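Long-range contacts in A rubisco-like protein (Burkholderia fungorum, PDB 3NWR), which is a TIM-barrel member of the rubisco-like branch of the RuBisCO large-chain family, classed as a lyase, whose reaction is not established: residues 242-247 with 270-275; 280-285 with 315-320; 286-291 with 299-304; 322-327 with 355-360. All coordinates share one frame; numbering follows the deposited sequence.

How the contacts relate
All four contacts lie in the catalytic, TIM-barrel part of the chain. Contact 1 comes first and pairs helix 240-252 with helix 267-276, closing a loop that contains strand 257-261. The chain then enters strand 280-284, whose Leu-281 packs against helix 267-276, and contact 2 joins this strand to strand 315-319. Contact 3 lies wholly within that beta-alpha-beta unit, tying the loop after strand 280-284 to the start of helix 301-309; Phe-301 and Tyr-304 touch Arg-285 of contact 2. Contact 4 follows, joining the loops after strands 315-319 and 352-355, and meets contact 2 at His-319. None of the four cross.

Contact 1. Residues 242-247 with 270-275; sequences AMRRHA and IQSLRR
Leu-273 and Arg-244 carry most of the meeting between two helices that run nearly side by side, their short axes inclined at 30° and 10.3 Å apart at the closest. The two methyls of Leu-273 go to different partners. CD1 lies 4.1 Å from Ala-247 CB and also comes near Arg-244 CG, whereas CD2 faces the sulfur of Met-243, with 4.4 Å between Leu-273 CD2 and Met-243 SD. Beyond the sulfur, the Met-243 chain bends at its last torsion (chi3 -68°), which brings CE to 4.4 Å from Ile-270 CD1.

Arg-244 takes a longer path. Its chain is extended from CG to NE and carries the guanidinium across to the other helix, where NH2 gives a weak, bent hydrogen bond to Ser-272 O (3.0 Å, 141°). Ser-272 O lies near the guanidinium plane, at its edge, and Ser-272 CB is 3.5 Å from Arg-244 NH2. The stronger partner of this NH2 is Asp-241 of the second subunit, which also pairs with Arg-275; the shared acid probably offsets the repulsion between two guanidinium groups whose NH2 atoms are 4.5 Å apart. Ser-272 OG likewise turns to Asp-239 of the second subunit. The arrangement is that of neighbouring helices in the outer layer of a TIM barrel, here forming part of the interface with the second subunit.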
loop_
_atom_site.group_PDB
_atom_site.type_symbol
_atom_site.label_atom_id
_atom_site.label_comp_id
_atom_site.label_asym_id
_atom_site.label_seq_id
_atom_site.Cartn_x
_atom_site.Cartn_y
_atom_site.Cartn_z
ATOM N N ALA A 242 2.234 -7.315 17.982
ATOM C CA ALA A 242 2.192 -8.766 17.859
ATOM C C ALA A 242 3.368 -9.291 17.048
ATOM O O ALA A 242 3.985 -10.293 17.422
ATOM C CB ALA A 242 0.871 -9.226 17.257
ATOM N N MET A 243 3.693 -8.616 15.945
ATOM C CA MET A 243 4.849 -9.021 15.140
ATOM C C MET A 243 6.134 -9.055 15.933
ATOM O O MET A 243 6.961 -9.948 15.738
ATOM C CB MET A 243 5.052 -8.119 13.920
ATOM C CG MET A 243 4.086 -8.393 12.806
ATOM S SD MET A 243 4.756 -7.885 11.194
ATOM C CE MET A 243 4.782 -6.127 11.425
ATOM N N ARG A 244 6.328 -8.070 16.803
ATOM C CA ARG A 244 7.519 -8.059 17.642
ATOM C C ARG A 244 7.534 -9.257 18.577
ATOM O O ARG A 244 8.581 -9.881 18.767
ATOM C CB ARG A 244 7.638 -6.753 18.438
ATOM C CG ARG A 244 8.258 -5.607 17.630
ATOM C CD ARG A 244 8.288 -4.298 18.411
ATOM N NE ARG A 244 9.256 -3.359 17.838
ATOM C CZ ARG A 244 9.200 -2.037 17.972
ATOM N NH1 ARG A 244 8.205 -1.473 18.650
ATOM N NH2 ARG A 244 10.134 -1.275 17.420
ATOM N N ARG A 245 6.383 -9.587 19.159
ATOM C CA ARG A 245 6.296 -10.780 20.003
ATOM C C ARG A 245 6.609 -12.033 19.188
ATOM O O ARG A 245 7.321 -12.920 19.660
ATOM C CB ARG A 245 4.921 -10.897 20.669
ATOM C CG ARG A 245 4.669 -9.815 21.710
ATOM C CD ARG A 245 3.401 -10.073 22.520
ATOM N NE ARG A 245 2.182 -10.085 21.712
ATOM C CZ ARG A 245 1.437 -9.013 21.440
ATOM N NH1 ARG A 245 1.782 -7.815 21.900
ATOM N NH2 ARG A 245 0.341 -9.140 20.705
ATOM N N HIS A 246 6.072 -12.114 17.972
ATOM C CA HIS A 246 6.332 -13.271 17.121
ATOM C C HIS A 246 7.819 -13.388 16.795
ATOM O O HIS A 246 8.375 -14.479 16.792
ATOM C CB HIS A 246 5.569 -13.189 15.793
ATOM C CG HIS A 246 4.080 -13.097 15.924
ATOM N ND1 HIS A 246 3.377 -13.598 17.004
ATOM C CD2 HIS A 246 3.155 -12.583 15.079
ATOM C CE1 HIS A 246 2.086 -13.378 16.822
ATOM N NE2 HIS A 246 1.925 -12.766 15.660
ATOM N N ALA A 247 8.453 -12.260 16.499
ATOM C CA ALA A 247 9.867 -12.272 16.139
ATOM C C ALA A 247 10.734 -12.698 17.323
ATOM O O ALA A 247 11.722 -13.428 17.150
ATOM C CB ALA A 247 10.294 -10.896 15.605
ATOM N N ILE A 270 7.429 -1.863 9.518
ATOM C CA ILE A 270 8.622 -2.631 9.183
ATOM C C ILE A 270 9.904 -1.964 9.672
ATOM O O ILE A 270 10.806 -2.650 10.169
ATOM C CB ILE A 270 8.687 -2.966 7.681
ATOM C CG1 ILE A 270 7.487 -3.831 7.265
ATOM C CG2 ILE A 270 10.016 -3.648 7.344
ATOM C CD1 ILE A 270 7.339 -5.160 8.007
ATOM N N GLN A 271 9.994 -0.642 9.559
ATOM C CA GLN A 271 11.189 0.041 10.045
ATOM C C GLN A 271 11.341 -0.175 11.552
ATOM O O GLN A 271 12.446 -0.424 12.044
ATOM C CB GLN A 271 11.188 1.530 9.682
ATOM C CG GLN A 271 12.471 2.210 10.126
ATOM C CD GLN A 271 12.609 3.643 9.664
ATOM O OE1 GLN A 271 11.740 4.189 8.977
ATOM N NE2 GLN A 271 13.720 4.263 10.037
ATOM N N SER A 272 10.231 -0.119 12.284
ATOM C CA SER A 272 10.293 -0.347 13.723
ATOM C C SER A 272 10.682 -1.795 14.043
ATOM O O SER A 272 11.516 -2.035 14.912
ATOM C CB SER A 272 8.969 0.025 14.392
ATOM O OG SER A 272 8.818 1.436 14.410
ATOM N N LEU A 273 10.095 -2.749 13.328
ATOM C CA LEU A 273 10.414 -4.160 13.528
ATOM C C LEU A 273 11.889 -4.401 13.258
ATOM O O LEU A 273 12.544 -5.146 13.978
ATOM C CB LEU A 273 9.577 -5.035 12.600
ATOM C CG LEU A 273 9.915 -6.526 12.571
ATOM C CD1 LEU A 273 9.651 -7.165 13.945
ATOM C CD2 LEU A 273 9.093 -7.200 11.487
ATOM N N ARG A 274 12.406 -3.773 12.206
ATOM C CA ARG A 274 13.812 -3.931 11.826
ATOM C C ARG A 274 14.751 -3.580 12.966
ATOM O O ARG A 274 15.795 -4.228 13.140
ATOM C CB ARG A 274 14.132 -3.046 10.622
ATOM C CG ARG A 274 15.628 -2.829 10.357
ATOM C CD ARG A 274 16.264 -4.010 9.599
ATOM N NE ARG A 274 16.375 -5.213 10.421
ATOM C CZ ARG A 274 16.780 -6.407 9.988
ATOM N NH1 ARG A 274 17.131 -6.615 8.707
ATOM N NH2 ARG A 274 16.845 -7.400 10.862
ATOM N N ARG A 275 14.402 -2.551 13.732
ATOM C CA ARG A 275 15.274 -2.100 14.809
ATOM C C ARG A 275 15.308 -3.055 15.998
ATOM O O ARG A 275 16.264 -3.049 16.771
ATOM C CB ARG A 275 14.878 -0.703 15.281
ATOM C CG ARG A 275 15.272 0.412 14.333
ATOM C CD ARG A 275 15.253 1.752 15.067
ATOM N NE ARG A 275 13.965 1.955 15.715
ATOM C CZ ARG A 275 12.896 2.436 15.094
ATOM N NH1 ARG A 275 12.974 2.779 13.812
ATOM N NH2 ARG A 275 11.755 2.574 15.752
#

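Contact 2. Residues 280-285 with 315-320; sequences VLHAHR and HMHVHG
His-282 is gripped through both ring nitrogens by histidines of the adjoining strand. Its ND1 meets His-315 ND1 at 2.9 Å in a nearly straight hydrogen bond (170°), each nitrogen lying at the edge of the other ring, with the ring planes almost perpendicular. On its other side, His-282 NE2 is hydrogen-bonded to His-317 NE2, also at 2.9 Å. These two bonds fix the rotation of the buried His-282 ring. The remaining nitrogen of His-315, NE2, is satisfied by Thr-152, while Val-280 CG1 covers one face of the His-315 ring.

The backbones pair less tightly. Ala-283 N donates to His-315 O at 3.3 Å, and the bond from His-315 N to Leu-281 O is weak. Farther on, a water takes over the bridging, giving a hydrogen bond to Ala-283 O (2.8 Å) and accepting one from His-317 N. A second water accepts from Arg-285 NH2 and donates to Val-318 O. The same NH2 lies 3.2 Å above the centre of the His-319 ring, whose ND1 is bonded to Gln-327. His-284 turns its edge to the His-317 face; its ND1 pairs with Asn-286, and its NE2 makes a weak bond to the carboxylated lysine at position 195. Adjacent parallel strands of one beta-alpha-beta unit, here parting toward their C-terminal ends, with His-284 of the first reaching a carboxylated lysine, are characteristic of the RuBisCO-family TIM barrel.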
loop_
_atom_site.group_PDB
_atom_site.type_symbol
_atom_site.label_atom_id
_atom_site.label_comp_id
_atom_site.label_asym_id
_atom_site.label_seq_id
_atom_site.Cartn_x
_atom_site.Cartn_y
_atom_site.Cartn_z
ATOM N N VAL A 280 16.986 -12.301 9.918
ATOM C CA VAL A 280 16.827 -11.941 8.508
ATOM C C VAL A 280 15.377 -11.535 8.265
ATOM O O VAL A 280 14.457 -12.218 8.700
ATOM C CB VAL A 280 17.180 -13.138 7.615
ATOM C CG1 VAL A 280 16.916 -12.814 6.140
ATOM C CG2 VAL A 280 18.636 -13.532 7.819
ATOM N N LEU A 281 15.193 -10.427 7.555
ATOM C CA LEU A 281 13.869 -9.902 7.246
ATOM C C LEU A 281 13.555 -10.214 5.786
ATOM O O LEU A 281 14.092 -9.575 4.869
ATOM C CB LEU A 281 13.845 -8.394 7.484
ATOM C CG LEU A 281 12.810 -7.828 8.442
ATOM C CD1 LEU A 281 12.852 -6.307 8.384
ATOM C CD2 LEU A 281 11.424 -8.356 8.112
ATOM N N HIS A 282 12.716 -11.222 5.578
ATOM C CA HIS A 282 12.333 -11.671 4.235
ATOM C C HIS A 282 11.047 -10.941 3.841
ATOM O O HIS A 282 9.973 -11.221 4.377
ATOM C CB HIS A 282 12.122 -13.197 4.235
ATOM C CG HIS A 282 11.743 -13.769 2.901
ATOM N ND1 HIS A 282 12.675 -14.141 1.955
ATOM C CD2 HIS A 282 10.532 -14.055 2.369
ATOM C CE1 HIS A 282 12.054 -14.619 0.890
ATOM N NE2 HIS A 282 10.752 -14.569 1.111
ATOM N N ALA A 283 11.156 -10.007 2.901
ATOM C CA ALA A 283 10.014 -9.189 2.503
ATOM C C ALA A 283 9.173 -9.861 1.425
ATOM O O ALA A 283 9.681 -10.155 0.341
ATOM C CB ALA A 283 10.505 -7.820 2.007
ATOM N N HIS A 284 7.897 -10.104 1.708
ATOM C CA HIS A 284 7.001 -10.652 0.698
ATOM C C HIS A 284 6.184 -9.509 0.136
ATOM O O HIS A 284 5.533 -8.787 0.887
ATOM C CB HIS A 284 6.074 -11.742 1.255
ATOM C CG HIS A 284 5.453 -12.572 0.178
ATOM N ND1 HIS A 284 4.361 -12.149 -0.546
ATOM C CD2 HIS A 284 5.816 -13.766 -0.352
ATOM C CE1 HIS A 284 4.056 -13.060 -1.455
ATOM N NE2 HIS A 284 4.921 -14.055 -1.355
ATOM N N ARG A 285 6.206 -9.352 -1.183
ATOM C CA ARG A 285 5.632 -8.157 -1.789
ATOM C C ARG A 285 4.189 -8.312 -2.270
ATOM O O ARG A 285 3.701 -7.469 -3.024
ATOM C CB ARG A 285 6.521 -7.658 -2.941
ATOM C CG ARG A 285 6.381 -8.492 -4.218
ATOM C CD ARG A 285 7.338 -8.071 -5.320
ATOM N NE ARG A 285 6.814 -8.521 -6.607
ATOM C CZ ARG A 285 7.431 -8.370 -7.777
ATOM N NH1 ARG A 285 8.628 -7.812 -7.839
ATOM N NH2 ARG A 285 6.827 -8.763 -8.886
ATOM N N HIS A 315 15.798 -9.384 2.010
ATOM C CA HIS A 315 15.450 -10.057 0.762
ATOM C C HIS A 315 14.287 -9.337 0.106
ATOM O O HIS A 315 13.391 -8.844 0.793
ATOM C CB HIS A 315 14.950 -11.477 1.008
ATOM C CG HIS A 315 15.877 -12.359 1.784
ATOM N ND1 HIS A 315 15.478 -13.589 2.258
ATOM C CD2 HIS A 315 17.173 -12.213 2.153
ATOM C CE1 HIS A 315 16.491 -14.164 2.889
ATOM N NE2 HIS A 315 17.532 -13.350 2.836
ATOM N N MET A 316 14.271 -9.318 -1.228
ATOM C CA MET A 316 13.114 -8.833 -1.977
ATOM C C MET A 316 12.742 -9.811 -3.080
ATOM O O MET A 316 13.623 -10.389 -3.724
ATOM C CB MET A 316 13.395 -7.466 -2.617
ATOM C CG MET A 316 13.414 -6.293 -1.632
ATOM S SD MET A 316 11.778 -5.798 -1.003
ATOM C CE MET A 316 11.083 -4.918 -2.415
ATOM N N HIS A 317 11.442 -9.976 -3.307
ATOM C CA HIS A 317 10.942 -10.837 -4.369
ATOM C C HIS A 317 10.918 -10.139 -5.717
ATOM O O HIS A 317 10.528 -8.958 -5.813
ATOM C CB HIS A 317 9.540 -11.322 -4.027
ATOM C CG HIS A 317 9.534 -12.498 -3.116
ATOM N ND1 HIS A 317 9.286 -13.775 -3.565
ATOM C CD2 HIS A 317 9.775 -12.601 -1.786
ATOM C CE1 HIS A 317 9.368 -14.617 -2.549
ATOM N NE2 HIS A 317 9.664 -13.930 -1.459
ATOM N N VAL A 318 11.292 -10.887 -6.754
ATOM C CA VAL A 318 11.323 -10.370 -8.119
ATOM C C VAL A 318 10.494 -11.202 -9.095
ATOM O O VAL A 318 10.494 -10.931 -10.299
ATOM C CB VAL A 318 12.769 -10.267 -8.651
ATOM C CG1 VAL A 318 13.591 -9.348 -7.763
ATOM C CG2 VAL A 318 13.431 -11.641 -8.756
ATOM N N HIS A 319 9.759 -12.171 -8.565
ATOM C CA HIS A 319 9.035 -13.154 -9.363
ATOM C C HIS A 319 10.031 -13.939 -10.211
ATOM O O HIS A 319 11.129 -14.186 -9.727
ATOM C CB HIS A 319 7.831 -12.529 -10.072
ATOM C CG HIS A 319 6.739 -12.159 -9.112
ATOM N ND1 HIS A 319 5.513 -11.670 -9.511
ATOM C CD2 HIS A 319 6.693 -12.227 -7.758
ATOM C CE1 HIS A 319 4.762 -11.447 -8.447
ATOM N NE2 HIS A 319 5.453 -11.778 -7.369
ATOM N N GLY A 320 9.690 -14.374 -11.421
ATOM C CA GLY A 320 10.591 -15.320 -12.068
ATOM C C GLY A 320 10.577 -15.349 -13.575
ATOM O O GLY A 320 9.562 -15.041 -14.197
HETATM O O HOH W 1 9.662 -8.288 -1.708
HETATM O O HOH W 2 8.566 -9.006 -11.245
#

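Contact 3. Residues 286-291 with 299-304; sequences NGYGMM and MSFQAY
The rings of Tyr-288 and Tyr-304 lie face to face, their centroids 4.2 Å apart and their planes inclined at 30°. Tyr-288 CD1 sits over the centre of the Tyr-304 ring, 3.4 Å above its plane, whereas Tyr-304 CD2 is displaced toward the rim of the Tyr-288 ring; the side chains run past each other in opposite directions. At the edge of Tyr-288 lies Ser-300 C, and Tyr-288 CE2 in turn approaches the edge of the Phe-301 ring.

CG of Tyr-288 is anti to the backbone N (chi1 175°); its hydroxyl donates to Met-299 O at 2.7 Å, tilted 23° from the carbonyl plane. Within this beta-alpha-beta crossover of the barrel, the hydroxyl bond ties the loop after strand 280-284 to the residue just before the N-cap Ser-300, and the ring stack ties it to the first turn of helix 301-309. A backbone bond from Met-299 N to Met-291 O (2.8 Å) closes the 292-298 section of the loop.

Met-291 crosses Tyr-304 at about a right angle in an oblique Met-aromatic contact, its bent tip placing CE 3.7 Å from Tyr-304 CE1 and 4.1 Å from Met-299 CE. Tyr-304 OH is bonded to Asn-263, and Met-290 of the second subunit packs against both Met-291 and Met-299.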
loop_
_atom_site.group_PDB
_atom_site.type_symbol
_atom_site.label_atom_id
_atom_site.label_comp_id
_atom_site.label_asym_id
_atom_site.label_seq_id
_atom_site.Cartn_x
_atom_site.Cartn_y
_atom_site.Cartn_z
ATOM N N ASN A 286 3.492 -9.360 -1.837
ATOM C CA ASN A 286 2.124 -9.561 -2.315
ATOM C C ASN A 286 1.314 -8.268 -2.237
ATOM O O ASN A 286 1.348 -7.565 -1.226
ATOM C CB ASN A 286 1.412 -10.735 -1.605
ATOM C CG ASN A 286 1.094 -10.450 -0.150
ATOM O OD1 ASN A 286 0.015 -9.971 0.168
ATOM N ND2 ASN A 286 2.034 -10.768 0.745
ATOM N N GLY A 287 0.621 -7.953 -3.332
ATOM C CA GLY A 287 -0.129 -6.719 -3.447
ATOM C C GLY A 287 0.572 -5.754 -4.391
ATOM O O GLY A 287 -0.042 -4.799 -4.872
ATOM N N TYR A 288 1.853 -5.997 -4.660
ATOM C CA TYR A 288 2.610 -5.113 -5.543
ATOM C C TYR A 288 2.035 -5.091 -6.973
ATOM O O TYR A 288 2.172 -4.094 -7.685
ATOM C CB TYR A 288 4.118 -5.443 -5.533
ATOM C CG TYR A 288 4.890 -4.624 -6.540
ATOM C CD1 TYR A 288 4.986 -3.241 -6.406
ATOM C CD2 TYR A 288 5.500 -5.220 -7.632
ATOM C CE1 TYR A 288 5.666 -2.474 -7.337
ATOM C CE2 TYR A 288 6.196 -4.459 -8.573
ATOM C CZ TYR A 288 6.274 -3.089 -8.412
ATOM O OH TYR A 288 6.944 -2.326 -9.353
ATOM N N GLY A 289 1.360 -6.163 -7.382
ATOM C CA GLY A 289 0.698 -6.183 -8.680
ATOM C C GLY A 289 -0.358 -5.089 -8.809
ATOM O O GLY A 289 -0.528 -4.479 -9.870
ATOM N N MET A 290 -1.096 -4.844 -7.735
ATOM C CA MET A 290 -2.046 -3.740 -7.721
ATOM C C MET A 290 -1.345 -2.404 -7.963
ATOM O O MET A 290 -1.924 -1.505 -8.568
ATOM C CB MET A 290 -2.802 -3.702 -6.389
ATOM C CG MET A 290 -3.482 -2.375 -6.109
ATOM S SD MET A 290 -4.500 -2.410 -4.616
ATOM C CE MET A 290 -3.223 -2.635 -3.397
ATOM N N MET A 291 -0.096 -2.297 -7.512
ATOM C CA MET A 291 0.650 -1.048 -7.592
ATOM C C MET A 291 1.420 -0.886 -8.896
ATOM O O MET A 291 2.100 0.126 -9.082
ATOM C CB MET A 291 1.637 -0.954 -6.417
ATOM C CG MET A 291 0.963 -1.124 -5.081
ATOM S SD MET A 291 2.143 -1.246 -3.727
ATOM C CE MET A 291 3.130 0.229 -3.966
ATOM N N MET A 299 3.842 2.313 -9.560
ATOM C CA MET A 299 5.244 2.393 -9.183
ATOM C C MET A 299 6.037 1.275 -9.839
ATOM O O MET A 299 5.719 0.097 -9.662
ATOM C CB MET A 299 5.363 2.295 -7.660
ATOM C CG MET A 299 6.633 2.859 -7.100
ATOM S SD MET A 299 6.615 2.747 -5.293
ATOM C CE MET A 299 5.157 3.657 -4.834
ATOM N N SER A 300 7.062 1.637 -10.611
ATOM C CA SER A 300 7.997 0.637 -11.131
ATOM C C SER A 300 8.865 0.094 -9.998
ATOM O O SER A 300 8.995 0.717 -8.931
ATOM C CB SER A 300 8.902 1.239 -12.209
ATOM O OG SER A 300 8.126 1.756 -13.275
ATOM N N PHE A 301 9.475 -1.060 -10.228
ATOM C CA PHE A 301 10.164 -1.742 -9.138
ATOM C C PHE A 301 11.349 -0.941 -8.599
ATOM O O PHE A 301 11.605 -0.946 -7.408
ATOM C CB PHE A 301 10.609 -3.151 -9.561
ATOM C CG PHE A 301 11.150 -3.989 -8.430
ATOM C CD1 PHE A 301 10.295 -4.667 -7.565
ATOM C CD2 PHE A 301 12.514 -4.109 -8.249
ATOM C CE1 PHE A 301 10.813 -5.454 -6.523
ATOM C CE2 PHE A 301 13.035 -4.889 -7.222
ATOM C CZ PHE A 301 12.178 -5.564 -6.359
ATOM N N GLN A 302 12.086 -0.253 -9.467
ATOM C CA GLN A 302 13.264 0.487 -8.999
ATOM C C GLN A 302 12.900 1.414 -7.840
ATOM O O GLN A 302 13.590 1.452 -6.812
ATOM C CB GLN A 302 13.873 1.293 -10.150
ATOM C CG GLN A 302 15.310 1.725 -9.941
ATOM C CD GLN A 302 15.473 2.790 -8.880
ATOM O OE1 GLN A 302 14.569 3.595 -8.618
ATOM N NE2 GLN A 302 16.642 2.795 -8.244
ATOM N N ALA A 303 11.809 2.156 -8.014
ATOM C CA ALA A 303 11.350 3.086 -6.991
ATOM C C ALA A 303 10.820 2.335 -5.762
ATOM O O ALA A 303 11.162 2.663 -4.621
ATOM C CB ALA A 303 10.278 4.014 -7.552
ATOM N N TYR A 304 9.961 1.351 -6.015
ATOM C CA TYR A 304 9.364 0.536 -4.961
ATOM C C TYR A 304 10.436 -0.075 -4.054
ATOM O O TYR A 304 10.367 0.030 -2.817
ATOM C CB TYR A 304 8.539 -0.570 -5.620
ATOM C CG TYR A 304 7.817 -1.517 -4.685
ATOM C CD1 TYR A 304 6.681 -1.111 -3.982
ATOM C CD2 TYR A 304 8.246 -2.837 -4.546
ATOM C CE1 TYR A 304 6.013 -2.006 -3.135
ATOM C CE2 TYR A 304 7.584 -3.730 -3.715
ATOM C CZ TYR A 304 6.471 -3.308 -3.021
ATOM O OH TYR A 304 5.822 -4.214 -2.214
#

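Contact 4. Residues 322-327 with 355-360; sequences AGKFAQ and FSSGQW. With SO4 (sulfate ion), chain B.
Two loops that follow successive strands of the TIM barrel, 315-319 and 352-355, meet here at the C-terminal ends of those strands, the end at which barrel enzymes carry their active sites. Ser-357 is the central residue. Its OG, anti to the backbone N (chi1 -173°), accepts a hydrogen bond from Lys-324 N at 2.8 Å (155°), while its CB rests 3.6 Å from Phe-325 CD2. The carbonyl of Ser-357 is occupied as well: Gln-359 NE2 donates to Ser-357 O at 2.9 Å from above the carbonyl plane, and Gly-323 CA makes a C-H...O contact with the same oxygen at 3.2 Å. Gly-358 has a positive phi, and its CA lies 4.0 Å from Lys-324 CE.

A sulfate ion, probably from the crystallisation liquor, is held from both loops. The Lys-324 chain, extended beyond CG, brings NZ to 2.7 Å from sulfate O4, and Gly-358 N donates an almost straight bond to sulfate O3 (2.9 Å, 166°). Gly-382 N is also hydrogen-bonded to the sulfate, and the site is consistent with the phosphate-binding position of RuBisCO relatives. Across the junction, a water donates to both Ala-322 O and Gly-358 O.

The Phe-325 ring stacks on His-319 and packs against Asp-120 of the second subunit. The first loop leads into helix 329-340 and the second into helix 364-371, and Phe-355, at the end of its strand, packs on both helices.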
loop_
_atom_site.group_PDB
_atom_site.type_symbol
_atom_site.label_atom_id
_atom_site.label_comp_id
_atom_site.label_asym_id
_atom_site.label_seq_id
_atom_site.Cartn_x
_atom_site.Cartn_y
_atom_site.Cartn_z
ATOM N N ALA A 322 10.230 -16.937 -17.135
ATOM C CA ALA A 322 9.298 -17.949 -17.621
ATOM C C ALA A 322 8.296 -18.330 -16.538
ATOM O O ALA A 322 7.873 -19.478 -16.447
ATOM C CB ALA A 322 10.056 -19.193 -18.110
ATOM N N GLY A 323 7.908 -17.360 -15.720
ATOM C CA GLY A 323 7.044 -17.656 -14.591
ATOM C C GLY A 323 5.589 -17.830 -14.968
ATOM O O GLY A 323 5.221 -17.713 -16.141
ATOM N N LYS A 324 4.759 -18.106 -13.966
ATOM C CA LYS A 324 3.327 -18.291 -14.182
ATOM C C LYS A 324 2.530 -17.016 -13.885
ATOM O O LYS A 324 1.334 -16.959 -14.143
ATOM C CB LYS A 324 2.811 -19.459 -13.336
ATOM C CG LYS A 324 3.503 -20.779 -13.664
ATOM C CD LYS A 324 2.978 -21.938 -12.827
ATOM C CE LYS A 324 3.719 -23.221 -13.175
ATOM N NZ LYS A 324 3.110 -24.417 -12.528
ATOM N N PHE A 325 3.207 -15.997 -13.359
ATOM C CA PHE A 325 2.584 -14.699 -13.107
ATOM C C PHE A 325 2.538 -13.850 -14.387
ATOM O O PHE A 325 3.034 -14.259 -15.446
ATOM C CB PHE A 325 3.376 -13.934 -12.032
ATOM C CG PHE A 325 3.227 -14.473 -10.622
ATOM C CD1 PHE A 325 1.982 -14.678 -10.059
ATOM C CD2 PHE A 325 4.350 -14.716 -9.850
ATOM C CE1 PHE A 325 1.850 -15.144 -8.749
ATOM C CE2 PHE A 325 4.230 -15.180 -8.543
ATOM C CZ PHE A 325 2.973 -15.393 -7.996
ATOM N N ALA A 326 1.977 -12.649 -14.280
ATOM C CA ALA A 326 1.823 -11.752 -15.428
ATOM C C ALA A 326 3.102 -11.017 -15.832
ATOM O O ALA A 326 3.211 -10.531 -16.955
ATOM C CB ALA A 326 0.716 -10.741 -15.153
ATOM N N GLN A 327 4.063 -10.917 -14.921
ATOM C CA GLN A 327 5.248 -10.100 -15.176
ATOM C C GLN A 327 6.119 -10.615 -16.322
ATOM O O GLN A 327 6.305 -11.820 -16.477
ATOM C CB GLN A 327 6.103 -9.973 -13.915
ATOM C CG GLN A 327 5.529 -9.016 -12.878
ATOM C CD GLN A 327 4.341 -9.593 -12.138
ATOM O OE1 GLN A 327 4.249 -10.797 -11.927
ATOM N NE2 GLN A 327 3.418 -8.725 -11.737
ATOM N N PHE A 355 13.786 -15.324 -6.546
ATOM C CA PHE A 355 13.085 -15.683 -7.769
ATOM C C PHE A 355 12.081 -16.768 -7.460
ATOM O O PHE A 355 12.391 -17.707 -6.718
ATOM C CB PHE A 355 14.077 -16.238 -8.790
ATOM C CG PHE A 355 15.030 -15.209 -9.333
ATOM C CD1 PHE A 355 14.781 -14.599 -10.559
ATOM C CD2 PHE A 355 16.183 -14.871 -8.633
ATOM C CE1 PHE A 355 15.660 -13.655 -11.069
ATOM C CE2 PHE A 355 17.067 -13.932 -9.131
ATOM C CZ PHE A 355 16.810 -13.321 -10.350
ATOM N N SER A 356 10.892 -16.667 -8.047
ATOM C CA SER A 356 9.860 -17.672 -7.825
ATOM C C SER A 356 8.850 -17.701 -8.961
ATOM O O SER A 356 8.834 -16.805 -9.804
ATOM C CB SER A 356 9.117 -17.375 -6.526
ATOM O OG SER A 356 8.315 -16.219 -6.694
ATOM N N SER A 357 8.016 -18.740 -8.943
ATOM C CA SER A 357 6.930 -18.970 -9.908
ATOM C C SER A 357 7.401 -19.808 -11.098
ATOM O O SER A 357 8.077 -19.300 -11.993
ATOM C CB SER A 357 6.286 -17.659 -10.382
ATOM O OG SER A 357 5.140 -17.935 -11.173
ATOM N N GLY A 358 7.039 -21.089 -11.090
ATOM C CA GLY A 358 7.390 -21.997 -12.173
ATOM C C GLY A 358 8.885 -22.212 -12.332
ATOM O O GLY A 358 9.362 -22.536 -13.424
ATOM N N GLN A 359 9.633 -22.039 -11.250
ATOM C CA GLN A 359 11.078 -22.199 -11.311
ATOM C C GLN A 359 11.485 -23.659 -11.176
ATOM O O GLN A 359 10.932 -24.408 -10.370
ATOM C CB GLN A 359 11.759 -21.355 -10.238
ATOM C CG GLN A 359 11.485 -19.860 -10.402
ATOM C CD GLN A 359 11.851 -19.365 -11.791
ATOM O OE1 GLN A 359 13.026 -19.360 -12.166
ATOM N NE2 GLN A 359 10.850 -18.930 -12.553
ATOM N N TRP A 360 12.466 -24.058 -11.972
ATOM C CA TRP A 360 12.942 -25.432 -11.957
ATOM C C TRP A 360 14.279 -25.487 -12.693
ATOM O O TRP A 360 14.835 -24.446 -13.051
ATOM C CB TRP A 360 11.898 -26.364 -12.593
ATOM C CG TRP A 360 11.701 -26.162 -14.067
ATOM C CD1 TRP A 360 11.113 -25.092 -14.684
ATOM C CD2 TRP A 360 12.075 -27.071 -15.110
ATOM N NE1 TRP A 360 11.103 -25.279 -16.050
ATOM C CE2 TRP A 360 11.698 -26.482 -16.334
ATOM C CE3 TRP A 360 12.706 -28.321 -15.125
ATOM C CZ2 TRP A 360 11.923 -27.106 -17.560
ATOM C CZ3 TRP A 360 12.937 -28.934 -16.347
ATOM C CH2 TRP A 360 12.546 -28.327 -17.543
HETATM S S SO4 B . 5.109 -23.702 -9.454
HETATM O O1 SO4 B . 5.323 -24.444 -8.213
HETATM O O2 SO4 B . 6.090 -24.102 -10.456
HETATM O O3 SO4 B . 5.240 -22.273 -9.188
HETATM O O4 SO4 B . 3.763 -23.966 -9.952
HETATM O O HOH W 3 8.517 -22.078 -15.955
#